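Long-range contacts in FAD-dependent oxidoreductase (Actinomadura kijaniata, PDB 3M9V), which is a flavin-dependent enzyme of the acyl-CoA dehydrogenase family that acts in the biosynthesis of D-kijanose and binds dTDP: residues V69-L73 with E115-G119; R122-L126 with A236-L240; D79-A85 with L315-D319; A139-I145 with G178-N184; L64-T68 with Q105-L110. One frame throughout, in Å; residues are numbered along the deposited sequence.

Interaction 1 (V69-L73 with E115-G119); sequences VPAEL and EWRHG. With TYD (thymidine-5'-diphosphate), chain B.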
# COMPACT_ATOMS: atom_id res chain seq x y z
N VAL A 69 -39.35 10.56 -6.63
CA VAL A 69 -40.32 11.64 -6.79
C VAL A 69 -41.08 11.81 -5.47
O VAL A 69 -41.45 10.82 -4.85
CB VAL A 69 -41.31 11.32 -7.94
CG1 VAL A 69 -42.42 12.37 -7.98
CG2 VAL A 69 -40.54 11.26 -9.27
N PRO A 70 -41.30 13.05 -5.02
CA PRO A 70 -42.05 13.34 -3.79
C PRO A 70 -43.40 12.58 -3.75
O PRO A 70 -44.09 12.45 -4.76
CB PRO A 70 -42.32 14.83 -3.92
CG PRO A 70 -41.09 15.34 -4.61
CD PRO A 70 -40.76 14.27 -5.64
N ALA A 71 -43.77 12.03 -2.60
CA ALA A 71 -45.09 11.41 -2.52
C ALA A 71 -46.22 12.37 -2.90
O ALA A 71 -47.21 11.95 -3.50
CB ALA A 71 -45.32 10.78 -1.14
N GLU A 72 -46.08 13.65 -2.59
CA GLU A 72 -47.05 14.65 -3.04
C GLU A 72 -47.37 14.46 -4.52
O GLU A 72 -48.49 14.76 -4.91
CB GLU A 72 -46.54 16.09 -2.88
CG GLU A 72 -46.38 16.60 -1.45
CD GLU A 72 -45.03 16.28 -0.78
OE1 GLU A 72 -44.56 17.15 -0.02
OE2 GLU A 72 -44.45 15.18 -0.97
N LEU A 73 -46.43 14.00 -5.34
CA LEU A 73 -46.67 13.95 -6.77
C LEU A 73 -46.97 12.53 -7.23
O LEU A 73 -47.05 12.29 -8.43
CB LEU A 73 -45.53 14.57 -7.59
CG LEU A 73 -45.31 16.03 -7.22
CD1 LEU A 73 -44.17 16.62 -8.01
CD2 LEU A 73 -46.55 16.83 -7.59
N GLU A 115 -35.85 21.68 -7.05
CA GLU A 115 -36.30 22.76 -7.94
C GLU A 115 -37.79 23.04 -7.72
O GLU A 115 -38.22 24.18 -7.58
CB GLU A 115 -36.10 22.36 -9.40
CG GLU A 115 -34.65 22.30 -9.84
CD GLU A 115 -34.06 23.70 -9.93
OE1 GLU A 115 -32.89 23.87 -10.32
OE2 GLU A 115 -34.79 24.66 -9.62
N TRP A 116 -38.56 21.96 -7.69
CA TRP A 116 -39.99 22.01 -7.41
C TRP A 116 -40.35 22.77 -6.13
O TRP A 116 -41.28 23.58 -6.13
CB TRP A 116 -40.55 20.58 -7.38
CG TRP A 116 -42.04 20.52 -7.17
CD1 TRP A 116 -42.99 21.08 -7.98
CD2 TRP A 116 -42.75 19.90 -6.09
NE1 TRP A 116 -44.24 20.84 -7.47
CE2 TRP A 116 -44.13 20.12 -6.31
CE3 TRP A 116 -42.36 19.17 -4.96
CZ2 TRP A 116 -45.12 19.64 -5.46
CZ3 TRP A 116 -43.35 18.70 -4.11
CH2 TRP A 116 -44.71 18.94 -4.36
N ARG A 117 -39.61 22.55 -5.04
CA ARG A 117 -39.92 23.15 -3.75
C ARG A 117 -39.26 24.52 -3.57
O ARG A 117 -39.73 25.30 -2.75
CB ARG A 117 -39.41 22.27 -2.60
CG ARG A 117 -40.19 20.98 -2.36
CD ARG A 117 -39.55 20.18 -1.23
NE ARG A 117 -39.63 18.73 -1.39
CZ ARG A 117 -40.66 17.98 -1.01
NH1 ARG A 117 -40.65 16.66 -1.16
NH2 ARG A 117 -41.74 18.56 -0.47
N HIS A 118 -38.19 24.83 -4.28
CA HIS A 118 -37.48 26.09 -4.05
C HIS A 118 -37.20 26.91 -5.29
O HIS A 118 -36.46 27.89 -5.23
CB HIS A 118 -36.13 25.84 -3.35
CG HIS A 118 -36.28 25.07 -2.08
ND1 HIS A 118 -36.67 25.66 -0.90
CD2 HIS A 118 -36.18 23.74 -1.82
CE1 HIS A 118 -36.78 24.74 0.04
NE2 HIS A 118 -36.49 23.57 -0.49
N GLY A 119 -37.72 26.50 -6.44
CA GLY A 119 -37.43 27.26 -7.64
C GLY A 119 -38.48 28.35 -7.81
O GLY A 119 -39.49 28.35 -7.10
PA TYD B . -26.05 20.06 -10.80
O1A TYD B . -26.51 20.10 -12.25
O2A TYD B . -25.22 18.89 -10.29
O3A TYD B . -25.31 21.43 -10.44
PB TYD B . -24.74 22.30 -11.67
O1B TYD B . -24.15 21.26 -12.60
O2B TYD B . -23.70 23.10 -10.90
O3B TYD B . -25.97 23.05 -12.15
O5' TYD B . -27.28 20.32 -9.78
C5' TYD B . -27.99 21.55 -9.72
C4' TYD B . -29.28 21.01 -9.12
O4' TYD B . -29.09 20.62 -7.77
C3' TYD B . -30.44 21.99 -9.13
O3' TYD B . -31.34 21.35 -10.05
C2' TYD B . -31.07 21.84 -7.75
C1' TYD B . -30.29 20.76 -7.01
N1 TYD B . -29.93 21.22 -5.66
C2 TYD B . -30.20 20.46 -4.60
O2 TYD B . -30.77 19.36 -4.75
N3 TYD B . -29.86 20.91 -3.36
C4 TYD B . -29.25 22.10 -3.19
O4 TYD B . -28.95 22.48 -2.04
C5 TYD B . -28.97 22.90 -4.29
C5M TYD B . -28.30 24.24 -4.20
C6 TYD B . -29.33 22.41 -5.54

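Interaction 2 (R122-L126 with A236-L240); sequences RARTL and ADHVL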
# COMPACT_ATOMS: atom_id res chain seq x y z
N ARG A 122 -41.11 29.25 -13.02
CA ARG A 122 -40.67 28.60 -14.25
C ARG A 122 -40.08 27.22 -13.92
O ARG A 122 -40.54 26.21 -14.46
CB ARG A 122 -39.67 29.49 -15.01
CG ARG A 122 -39.55 29.13 -16.49
CD ARG A 122 -38.13 29.21 -17.03
NE ARG A 122 -37.83 30.45 -17.73
CZ ARG A 122 -38.74 31.22 -18.33
NH1 ARG A 122 -40.03 30.87 -18.34
NH2 ARG A 122 -38.37 32.34 -18.93
N ALA A 123 -39.10 27.18 -13.02
CA ALA A 123 -38.48 25.94 -12.56
C ALA A 123 -39.49 24.97 -11.95
O ALA A 123 -39.54 23.79 -12.34
CB ALA A 123 -37.38 26.25 -11.56
N ARG A 124 -40.30 25.47 -11.01
CA ARG A 124 -41.26 24.61 -10.34
C ARG A 124 -42.24 23.92 -11.28
O ARG A 124 -42.54 22.74 -11.09
CB ARG A 124 -42.07 25.38 -9.29
CG ARG A 124 -41.29 25.81 -8.06
CD ARG A 124 -42.28 26.23 -6.96
NE ARG A 124 -43.22 27.24 -7.46
CZ ARG A 124 -42.98 28.55 -7.45
NH1 ARG A 124 -43.89 29.40 -7.91
NH2 ARG A 124 -41.84 29.02 -6.97
N THR A 125 -42.75 24.67 -12.25
CA THR A 125 -43.74 24.18 -13.22
C THR A 125 -43.10 23.08 -14.07
O THR A 125 -43.68 22.01 -14.28
CB THR A 125 -44.14 25.29 -14.23
OG1 THR A 125 -44.57 26.46 -13.53
CG2 THR A 125 -45.26 24.83 -15.13
N LEU A 126 -41.90 23.39 -14.56
CA LEU A 126 -41.18 22.47 -15.43
C LEU A 126 -40.77 21.21 -14.65
O LEU A 126 -41.04 20.10 -15.10
CB LEU A 126 -39.98 23.19 -16.05
CG LEU A 126 -39.00 22.26 -16.74
CD1 LEU A 126 -39.68 21.64 -17.96
CD2 LEU A 126 -37.76 23.04 -17.18
N ALA A 236 -38.53 28.98 -24.24
CA ALA A 236 -38.00 29.68 -23.07
C ALA A 236 -38.36 29.01 -21.74
O ALA A 236 -37.60 29.04 -20.77
CB ALA A 236 -38.47 31.14 -23.07
N ASP A 237 -39.52 28.36 -21.69
CA ASP A 237 -39.92 27.76 -20.42
C ASP A 237 -39.39 26.34 -20.27
O ASP A 237 -39.87 25.56 -19.44
CB ASP A 237 -41.44 27.78 -20.32
CG ASP A 237 -42.10 26.90 -21.37
OD1 ASP A 237 -41.42 26.32 -22.25
OD2 ASP A 237 -43.35 26.80 -21.32
N HIS A 238 -38.44 25.98 -21.12
CA HIS A 238 -37.74 24.70 -20.98
C HIS A 238 -36.26 24.92 -20.68
O HIS A 238 -35.42 24.04 -20.90
CB HIS A 238 -37.89 23.88 -22.25
CG HIS A 238 -39.24 23.28 -22.38
ND1 HIS A 238 -39.55 22.30 -23.29
CD2 HIS A 238 -40.38 23.51 -21.68
CE1 HIS A 238 -40.81 21.95 -23.16
NE2 HIS A 238 -41.34 22.67 -22.18
N VAL A 239 -35.98 26.11 -20.16
CA VAL A 239 -34.63 26.53 -19.84
C VAL A 239 -34.55 27.02 -18.40
O VAL A 239 -35.25 27.99 -18.06
CB VAL A 239 -34.18 27.64 -20.79
CG1 VAL A 239 -32.79 28.11 -20.41
CG2 VAL A 239 -34.19 27.08 -22.22
N LEU A 240 -33.76 26.36 -17.55
CA LEU A 240 -33.43 26.90 -16.24
C LEU A 240 -32.14 27.72 -16.31
O LEU A 240 -31.05 27.16 -16.38
CB LEU A 240 -33.29 25.77 -15.21
CG LEU A 240 -34.29 24.61 -15.16
CD1 LEU A 240 -33.54 23.33 -14.81
CD2 LEU A 240 -35.44 24.77 -14.18
O HOH W 1 -41.51 25.81 -17.07

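Interaction 3 (D79-A85 with L315-D319); sequences DRLYDVA and LTAAD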
# COMPACT_ATOMS: atom_id res chain seq x y z
N ASP A 79 -36.26 10.10 -0.14
CA ASP A 79 -35.60 11.39 -0.16
C ASP A 79 -34.26 11.37 0.57
O ASP A 79 -33.66 12.44 0.65
CB ASP A 79 -36.50 12.46 0.44
CG ASP A 79 -36.70 12.24 1.93
OD1 ASP A 79 -36.41 11.16 2.48
OD2 ASP A 79 -37.15 13.20 2.57
N ARG A 80 -33.77 10.22 1.04
CA ARG A 80 -32.40 10.17 1.56
C ARG A 80 -31.38 9.65 0.55
O ARG A 80 -31.56 8.59 -0.05
CB ARG A 80 -32.31 9.19 2.73
CG ARG A 80 -33.09 9.50 3.99
CD ARG A 80 -32.75 10.81 4.64
NE ARG A 80 -33.72 10.97 5.73
CZ ARG A 80 -33.51 10.59 6.98
NH1 ARG A 80 -32.35 10.07 7.35
NH2 ARG A 80 -34.45 10.79 7.90
N LEU A 81 -30.27 10.37 0.42
CA LEU A 81 -29.18 9.85 -0.41
C LEU A 81 -28.72 8.48 0.09
O LEU A 81 -28.32 7.59 -0.66
CB LEU A 81 -28.04 10.86 -0.41
CG LEU A 81 -28.36 12.14 -1.22
CD1 LEU A 81 -27.44 13.21 -0.66
CD2 LEU A 81 -28.15 11.96 -2.73
N TYR A 82 -28.71 8.34 1.41
CA TYR A 82 -28.25 7.11 2.02
C TYR A 82 -29.14 6.00 1.50
O TYR A 82 -28.63 4.97 1.11
CB TYR A 82 -28.34 7.21 3.53
CG TYR A 82 -27.79 6.02 4.29
CD1 TYR A 82 -26.50 6.08 4.81
CD2 TYR A 82 -28.55 4.88 4.50
CE1 TYR A 82 -25.94 5.03 5.52
CE2 TYR A 82 -28.00 3.81 5.22
CZ TYR A 82 -26.71 3.92 5.72
OH TYR A 82 -26.10 2.95 6.47
N ASP A 83 -30.46 6.16 1.49
CA ASP A 83 -31.25 5.03 1.01
C ASP A 83 -31.12 4.79 -0.49
O ASP A 83 -31.26 3.63 -0.90
CB ASP A 83 -32.74 5.17 1.33
CG ASP A 83 -33.00 4.98 2.81
OD1 ASP A 83 -32.06 4.56 3.50
OD2 ASP A 83 -34.13 5.22 3.27
N VAL A 84 -30.92 5.86 -1.27
CA VAL A 84 -30.70 5.66 -2.69
C VAL A 84 -29.42 4.85 -2.86
O VAL A 84 -29.35 3.95 -3.69
CB VAL A 84 -30.55 7.01 -3.43
CG1 VAL A 84 -30.13 6.77 -4.89
CG2 VAL A 84 -31.86 7.80 -3.40
N ALA A 85 -28.38 5.15 -2.07
CA ALA A 85 -27.13 4.38 -2.24
C ALA A 85 -27.34 2.92 -1.82
O ALA A 85 -26.76 2.00 -2.41
CB ALA A 85 -25.99 5.02 -1.43
N LEU A 315 -22.50 9.60 3.25
CA LEU A 315 -23.90 9.70 2.83
C LEU A 315 -24.83 10.18 3.95
O LEU A 315 -25.73 11.00 3.73
CB LEU A 315 -24.40 8.40 2.21
CG LEU A 315 -23.76 8.21 0.82
CD1 LEU A 315 -23.81 6.76 0.40
CD2 LEU A 315 -24.45 9.08 -0.25
N THR A 316 -24.59 9.71 5.17
CA THR A 316 -25.36 10.20 6.31
C THR A 316 -25.11 11.68 6.55
O THR A 316 -26.07 12.43 6.73
CB THR A 316 -24.92 9.46 7.57
OG1 THR A 316 -25.31 8.09 7.41
CG2 THR A 316 -25.60 10.05 8.81
N ALA A 317 -23.84 12.08 6.53
CA ALA A 317 -23.48 13.47 6.68
C ALA A 317 -24.07 14.32 5.56
O ALA A 317 -24.53 15.43 5.81
CB ALA A 317 -21.97 13.61 6.72
N ALA A 318 -24.02 13.84 4.33
CA ALA A 318 -24.57 14.61 3.22
C ALA A 318 -26.08 14.82 3.37
O ALA A 318 -26.56 15.92 3.08
CB ALA A 318 -24.25 13.97 1.87
N ASP A 319 -26.81 13.81 3.83
CA ASP A 319 -28.25 13.90 4.05
C ASP A 319 -28.59 14.94 5.13
O ASP A 319 -29.52 15.73 4.94
CB ASP A 319 -28.81 12.53 4.48
CG ASP A 319 -29.18 11.64 3.30
OD1 ASP A 319 -29.45 12.20 2.20
OD2 ASP A 319 -29.24 10.39 3.43
O HOH W 2 -31.30 13.92 1.31
O HOH W 3 -29.33 9.64 5.91

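Interaction 4 (A139-I145 with G178-N184); sequences AVVCSGI and GTHFVIN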
# COMPACT_ATOMS: atom_id res chain seq x y z
N ALA A 139 -41.17 9.54 -18.40
CA ALA A 139 -40.00 10.40 -18.48
C ALA A 139 -38.76 9.68 -17.97
O ALA A 139 -38.73 9.25 -16.81
CB ALA A 139 -40.23 11.71 -17.73
N VAL A 140 -37.74 9.56 -18.82
CA VAL A 140 -36.46 8.94 -18.43
C VAL A 140 -35.41 10.03 -18.63
O VAL A 140 -35.18 10.47 -19.76
CB VAL A 140 -36.17 7.65 -19.24
CG1 VAL A 140 -34.76 7.06 -19.01
CG2 VAL A 140 -37.24 6.60 -18.95
N VAL A 141 -34.85 10.51 -17.53
CA VAL A 141 -34.11 11.77 -17.51
C VAL A 141 -32.59 11.61 -17.42
O VAL A 141 -32.06 11.17 -16.39
CB VAL A 141 -34.63 12.73 -16.40
CG1 VAL A 141 -34.04 14.12 -16.58
CG2 VAL A 141 -36.14 12.87 -16.45
N CYS A 142 -31.89 11.95 -18.50
CA CYS A 142 -30.44 11.83 -18.60
C CYS A 142 -29.83 13.21 -18.40
O CYS A 142 -30.54 14.21 -18.54
CB CYS A 142 -30.06 11.35 -20.00
SG CYS A 142 -30.68 9.71 -20.30
N SER A 143 -28.54 13.24 -18.08
CA SER A 143 -27.85 14.50 -17.76
C SER A 143 -26.69 14.61 -18.72
O SER A 143 -25.88 13.70 -18.79
CB SER A 143 -27.30 14.51 -16.33
OG SER A 143 -28.38 14.51 -15.40
N GLY A 144 -26.62 15.69 -19.50
CA GLY A 144 -25.55 15.83 -20.48
C GLY A 144 -24.72 16.95 -19.87
O GLY A 144 -25.08 18.13 -19.93
N ILE A 145 -23.60 16.56 -19.27
CA ILE A 145 -22.82 17.48 -18.45
C ILE A 145 -21.54 17.91 -19.17
O ILE A 145 -21.29 19.10 -19.34
CB ILE A 145 -22.47 16.85 -17.09
CG1 ILE A 145 -23.79 16.53 -16.37
CG2 ILE A 145 -21.57 17.80 -16.30
CD1 ILE A 145 -23.59 15.62 -15.18
N GLY A 178 -33.39 7.44 -23.04
CA GLY A 178 -33.68 8.73 -22.43
C GLY A 178 -34.78 9.42 -23.23
O GLY A 178 -34.80 9.29 -24.45
N THR A 179 -35.69 10.13 -22.57
CA THR A 179 -36.77 10.83 -23.25
C THR A 179 -36.51 12.31 -23.04
O THR A 179 -36.91 13.14 -23.85
CB THR A 179 -38.15 10.52 -22.63
OG1 THR A 179 -38.14 10.84 -21.22
CG2 THR A 179 -38.48 9.05 -22.86
N HIS A 180 -35.84 12.64 -21.93
CA HIS A 180 -35.58 14.05 -21.62
C HIS A 180 -34.13 14.19 -21.20
O HIS A 180 -33.65 13.33 -20.45
CB HIS A 180 -36.38 14.50 -20.41
CG HIS A 180 -37.87 14.57 -20.62
ND1 HIS A 180 -38.66 13.46 -20.79
CD2 HIS A 180 -38.70 15.64 -20.59
CE1 HIS A 180 -39.92 13.84 -20.90
NE2 HIS A 180 -39.98 15.16 -20.77
N PHE A 181 -33.46 15.26 -21.62
CA PHE A 181 -32.01 15.39 -21.40
C PHE A 181 -31.78 16.77 -20.80
O PHE A 181 -32.05 17.80 -21.46
CB PHE A 181 -31.26 15.24 -22.72
CG PHE A 181 -31.37 13.87 -23.32
CD1 PHE A 181 -30.35 12.94 -23.15
CD2 PHE A 181 -32.53 13.48 -23.97
CE1 PHE A 181 -30.47 11.66 -23.68
CE2 PHE A 181 -32.68 12.20 -24.48
CZ PHE A 181 -31.64 11.29 -24.34
N VAL A 182 -31.33 16.81 -19.55
CA VAL A 182 -30.95 18.07 -18.92
C VAL A 182 -29.51 18.38 -19.29
O VAL A 182 -28.63 17.54 -19.07
CB VAL A 182 -31.10 17.99 -17.40
CG1 VAL A 182 -30.73 19.31 -16.73
CG2 VAL A 182 -32.52 17.65 -17.04
N ILE A 183 -29.24 19.55 -19.88
CA ILE A 183 -27.97 19.78 -20.55
C ILE A 183 -27.33 20.98 -19.87
O ILE A 183 -28.00 21.98 -19.64
CB ILE A 183 -28.18 20.13 -22.05
CG1 ILE A 183 -28.94 19.01 -22.75
CG2 ILE A 183 -26.86 20.32 -22.80
CD1 ILE A 183 -28.23 17.67 -22.69
N ASN A 184 -26.05 20.87 -19.53
CA ASN A 184 -25.37 22.04 -18.99
C ASN A 184 -24.84 22.88 -20.15
O ASN A 184 -24.03 22.41 -20.95
CB ASN A 184 -24.21 21.60 -18.11
CG ASN A 184 -24.68 21.02 -16.79
OD1 ASN A 184 -25.88 20.81 -16.57
ND2 ASN A 184 -23.73 20.78 -15.90

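Interaction 5 (L64-T68 with Q105-L110); sequences LMGAT and QLSRGL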
# COMPACT_ATOMS: atom_id res chain seq x y z
N LEU A 64 -40.72 2.12 -10.34
CA LEU A 64 -39.47 2.38 -9.63
C LEU A 64 -38.66 3.54 -10.22
O LEU A 64 -37.76 4.08 -9.57
CB LEU A 64 -38.63 1.11 -9.50
CG LEU A 64 -39.47 -0.03 -8.90
CD1 LEU A 64 -38.76 -1.36 -8.93
CD2 LEU A 64 -40.00 0.26 -7.49
N MET A 65 -38.98 3.92 -11.45
CA MET A 65 -38.35 5.09 -12.07
C MET A 65 -38.85 6.40 -11.47
O MET A 65 -38.30 7.48 -11.70
CB MET A 65 -38.48 5.01 -13.60
CG MET A 65 -37.66 3.88 -14.23
SD MET A 65 -35.85 4.07 -14.21
CE MET A 65 -35.52 5.32 -15.45
N GLY A 66 -39.87 6.28 -10.62
CA GLY A 66 -40.36 7.40 -9.81
C GLY A 66 -40.08 7.28 -8.33
O GLY A 66 -40.72 7.93 -7.50
N ALA A 67 -39.09 6.47 -7.96
CA ALA A 67 -38.88 6.18 -6.54
C ALA A 67 -38.54 7.44 -5.75
O ALA A 67 -38.90 7.55 -4.57
CB ALA A 67 -37.75 5.11 -6.31
N THR A 68 -37.79 8.35 -6.37
CA THR A 68 -37.35 9.55 -5.66
C THR A 68 -38.21 10.79 -5.99
O THR A 68 -37.85 11.94 -5.70
CB THR A 68 -35.86 9.85 -5.93
OG1 THR A 68 -35.63 9.87 -7.35
CG2 THR A 68 -34.95 8.76 -5.33
N GLN A 105 -31.28 8.42 -13.07
CA GLN A 105 -32.71 8.69 -12.86
C GLN A 105 -33.04 9.05 -11.42
O GLN A 105 -33.76 10.02 -11.17
CB GLN A 105 -33.55 7.46 -13.21
CG GLN A 105 -35.05 7.72 -13.01
CD GLN A 105 -35.69 8.36 -14.25
OE1 GLN A 105 -35.00 8.75 -15.19
NE2 GLN A 105 -37.01 8.46 -14.26
N LEU A 106 -32.58 8.23 -10.48
CA LEU A 106 -32.90 8.45 -9.07
C LEU A 106 -32.37 9.78 -8.55
O LEU A 106 -33.04 10.49 -7.81
CB LEU A 106 -32.46 7.30 -8.16
CG LEU A 106 -33.04 5.94 -8.56
CD1 LEU A 106 -32.84 4.92 -7.47
CD2 LEU A 106 -34.53 6.06 -8.81
N SER A 107 -31.15 10.13 -8.90
CA SER A 107 -30.66 11.36 -8.30
C SER A 107 -31.31 12.56 -8.97
O SER A 107 -31.46 13.60 -8.33
CB SER A 107 -29.15 11.49 -8.43
OG SER A 107 -28.85 11.52 -9.81
N ARG A 108 -31.66 12.46 -10.25
CA ARG A 108 -32.46 13.52 -10.88
C ARG A 108 -33.82 13.73 -10.19
O ARG A 108 -34.30 14.87 -10.07
CB ARG A 108 -32.52 13.29 -12.40
CG ARG A 108 -33.14 14.39 -13.25
CD ARG A 108 -32.50 15.77 -13.10
NE ARG A 108 -31.19 15.80 -13.72
CZ ARG A 108 -30.39 16.86 -13.74
NH1 ARG A 108 -29.22 16.79 -14.36
NH2 ARG A 108 -30.78 17.99 -13.16
N GLY A 109 -34.42 12.66 -9.67
CA GLY A 109 -35.62 12.77 -8.84
C GLY A 109 -35.43 13.73 -7.67
O GLY A 109 -36.28 14.58 -7.35
N LEU A 110 -34.27 13.61 -7.03
CA LEU A 110 -33.89 14.44 -5.89
C LEU A 110 -33.57 15.88 -6.27
O LEU A 110 -33.96 16.78 -5.54
CB LEU A 110 -32.68 13.85 -5.16
CG LEU A 110 -32.82 12.42 -4.63
CD1 LEU A 110 -31.46 11.97 -4.04
CD2 LEU A 110 -33.92 12.39 -3.54

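Interaction 1 (V69-L73 with E115-G119)
Trp116 reaches from the last turns of helix 96-118 to the loop at 69-73, a surface contact within the helical N-terminal domain of the acyl-CoA dehydrogenase fold. Leu73 presses CD1 onto one face of the indole: it lies 4.0 Å from the centroid of the six-membered ring of Trp116 and 14° off the ring normal, which identifies a CH-pi contact. The other methyl of the same leucine, CD2, meets Trp116 CZ2 at 3.8 Å. Farther round the ring, Glu72 CB touches Trp116 CH2 at 3.7 Å, and Pro70 CB approaches CZ3 obliquely. The indole gets there because its CG stands anti to the backbone N (chi1 -177°), which carries the ring out from the helix to the loop. Replacing Trp116 by an alanine would probably leave Leu73 CD1 without its aromatic face and open a gap between the loop and the helix. Beside the indole, the guanidinium of Arg117 has Trp116 CZ3 over one face, while Pro70 CB packs against NH1 at 3.7 Å. Its NH2 forms a salt bridge with Glu72 OE1 at 3.2 Å, with an N-H...O angle of 162°. The oxygen lies near the guanidinium plane, yet the donor comes from above the carboxylate plane, and the two planes are well inclined to each other. Trp116 NE1 is further tied by a weak hydrogen bond to Glu128 on helix 121-136. On the helix residue just before the tryptophan, Glu115 OE1 forms a salt bridge with Arg242 and accepts a 3.0 Å hydrogen bond from O3' of the bound thymidine-5'-diphosphate.

Interaction 2 (R122-L126 with A236-L240)
Ala123 and Leu126, on one side of helix 121-136, pack against Leu240, most closely at Ala123, and this apolar patch is the dense part of the contact. Ala123 CB lies 3.6 Å from Leu240 CD2, and Leu126 CD2 reaches the same methyl at 4.2 Å, so a single branch of Leu240 serves both helix residues. Leu126 CD2 also sits 4.1 Å from His238 CA; its CG is anti to the backbone N (chi1 168°), which sends the isobutyl group toward the turn before strand 239-241. The Arg122 side is looser and more exposed. Bent at chi2 and chi3, this arginine lays its guanidinium over the turn, with Ala236 O above one face and offset toward the rim. The distance from Arg122 NE to Ala236 O is 3.4 Å, but the angle is too poor for a hydrogen bond, and Arg122 CD rests 3.3 Å from Val239 O. Nor is there a salt bridge here: Arg122 NH1 and Asp237 OD2 are 6.0 Å apart, because the carboxylate leads away from the helix. The polar link is indirect, through a water that donates to Arg122 O at 2.8 Å and to Asp237 O at 2.9 Å. Strand 239-241 pairs through Leu240 with Ser198 of strand 196-202, so the helix is set against an edge of the beta sheet. This is the junction of the N-terminal helical domain with the beta domain in the acyl-CoA dehydrogenase fold.

Interaction 3 (D79-A85 with L315-D319)
Asp319 takes two backbone N-H groups from the start of helix 81-94, one on each carboxylate oxygen. OD1 accepts from Leu81 N at 2.7 Å through its syn lone pair, with an N-H...O angle of 149°. OD2 accepts from Tyr82 N at 2.9 Å in a straighter bond (164°), the donor lying on the syn side but somewhat out of the carboxylate plane. Two waters add to the grip: one donates to OD1 and to Asp79 O, the other to OD2 while making a weak bond with Arg80 NH1. The negative charge of Asp319, set against the N terminus of helix 81-94, is probably stabilised by that helix's dipole. With an asparagine here the charge is gone, and one of the amides of Leu81 and Tyr82 would probably face an NH2 group and lose its acceptor. The contact joins the N-terminal helical domain to helix 291-323 of the C-terminal one, the local axes being 9.0 Å apart and running roughly antiparallel at 143°. One turn before Asp319 on the same helix, Leu315 spreads its branches: CD1 presses on Ala85 CB at 3.3 Å, tighter than usual, and CD2 meets Leu81 CB at 4.0 Å. Tyr82 lies alongside Thr316, CD1 coming 3.5 Å from OG1, and the Tyr82 hydroxyl bonds to Leu16 N. Thr316 also packs on Thr14 of the second subunit.

Interaction 4 (A139-I145 with G178-N184)
In the beta sheet of the acyl-CoA dehydrogenase middle domain, the strand through Cys142 and Gly144 runs parallel to the one through His180 and Val182, and the backbone bonds continue to Asn184. Cys142 N donates to His180 O, Val182 N to Cys142 O, Gly144 N to Val182 O and Asn184 N to Gly144 O, all between 2.8 and 3.0 Å; this alternation marks the parallel register. At the start of the pair, Val140 O accepts from both Thr179 N and His180 N. Val140 N in turn reaches Thr179 OG1 at 2.7 Å with an angle of 167°. That hydroxyl also pairs with His180 ND1 at 2.7 Å, in the plane of the imidazole, which should fix the ring's rotation. On one sheet face Val141 CG1 meets Val182 CG2 at 3.9 Å. On the other, Cys142 CB lies 3.5 Å from Phe181 CD1, and its SG sits 4.6 Å from the Phe181 ring centroid, obliquely, as a sulfur-aromatic contact. The C-terminal ends of the two segments reach the ligand sites: Asn184 ND2 bonds weakly to a phosphate oxygen of dTDP, and Ile145 contacts FMN when that cofactor is bound, though none is bound to this chain in the model. Helix 96-118 lies against Val141 and Val182 through Arg108, which also bonds Ser143 OG, while strand 196-202 flanks the pair beyond Phe181.

Interaction 5 (L64-T68 with Q105-L110)
Gln105 NE2 bonds to Met65 O at 3.0 Å and also to Ala139 O, so the carboxamide joins helix 96-118 to two other parts of the chain. The bond to Met65 is straight (170°) and lies in the amide plane of Gln105, though the donor is tilted from the carbonyl plane. OE1 accepts from Val141 N, so both ends of the buried amide are satisfied and its rotation is fixed. The Met65 side chain, bent at chi2 and chi3, folds back across the glutamine at about a right angle, its CE coming 3.3 Å from Gln105 CD and 3.5 Å from CG. Thr68 anchors the other end of 64-68. With OG1 between the backbone N and the carbonyl carbon (chi1 52°), its hydroxyl donates to Leu106 O at 2.7 Å, in the carbonyl plane and on a lone pair. OG1 also lies 3.3 Å from Gly109 CA; a CB there would collide with it, so the close approach depends on the glycine. Leu110 CD2 packs on Thr68 CB at 4.0 Å, and Leu106 CD2 covers Ala67 CB at 4.2 Å. This buried contact lies in the N-terminal alpha-helical domain of the acyl-CoA dehydrogenase fold, where it seats the loop after helix 53-61 on helix 96-118.

From the N terminus, loop 64-73 opens interactions 5 and 1 in turn, and segment 79-85 opens interaction 3. Helix 96-118 then closes interaction 5 at 105-110 and interaction 1 at 115-119, so the two cross each other. Both also cross interaction 3, which closes last, at 315-319, tying the N-terminal helices to the C-terminal helical domain. Within that long loop, 122-126 opens interaction 2, and interaction 4 opens and closes (139-145 with 178-184) before 236-240 closes interaction 2. Helix 96-118 thus links interactions 1 and 5, and touches interaction 4 through Gln105 and Arg108. Interactions 2 and 4 reach the same sheet, their centres about 14 Å apart.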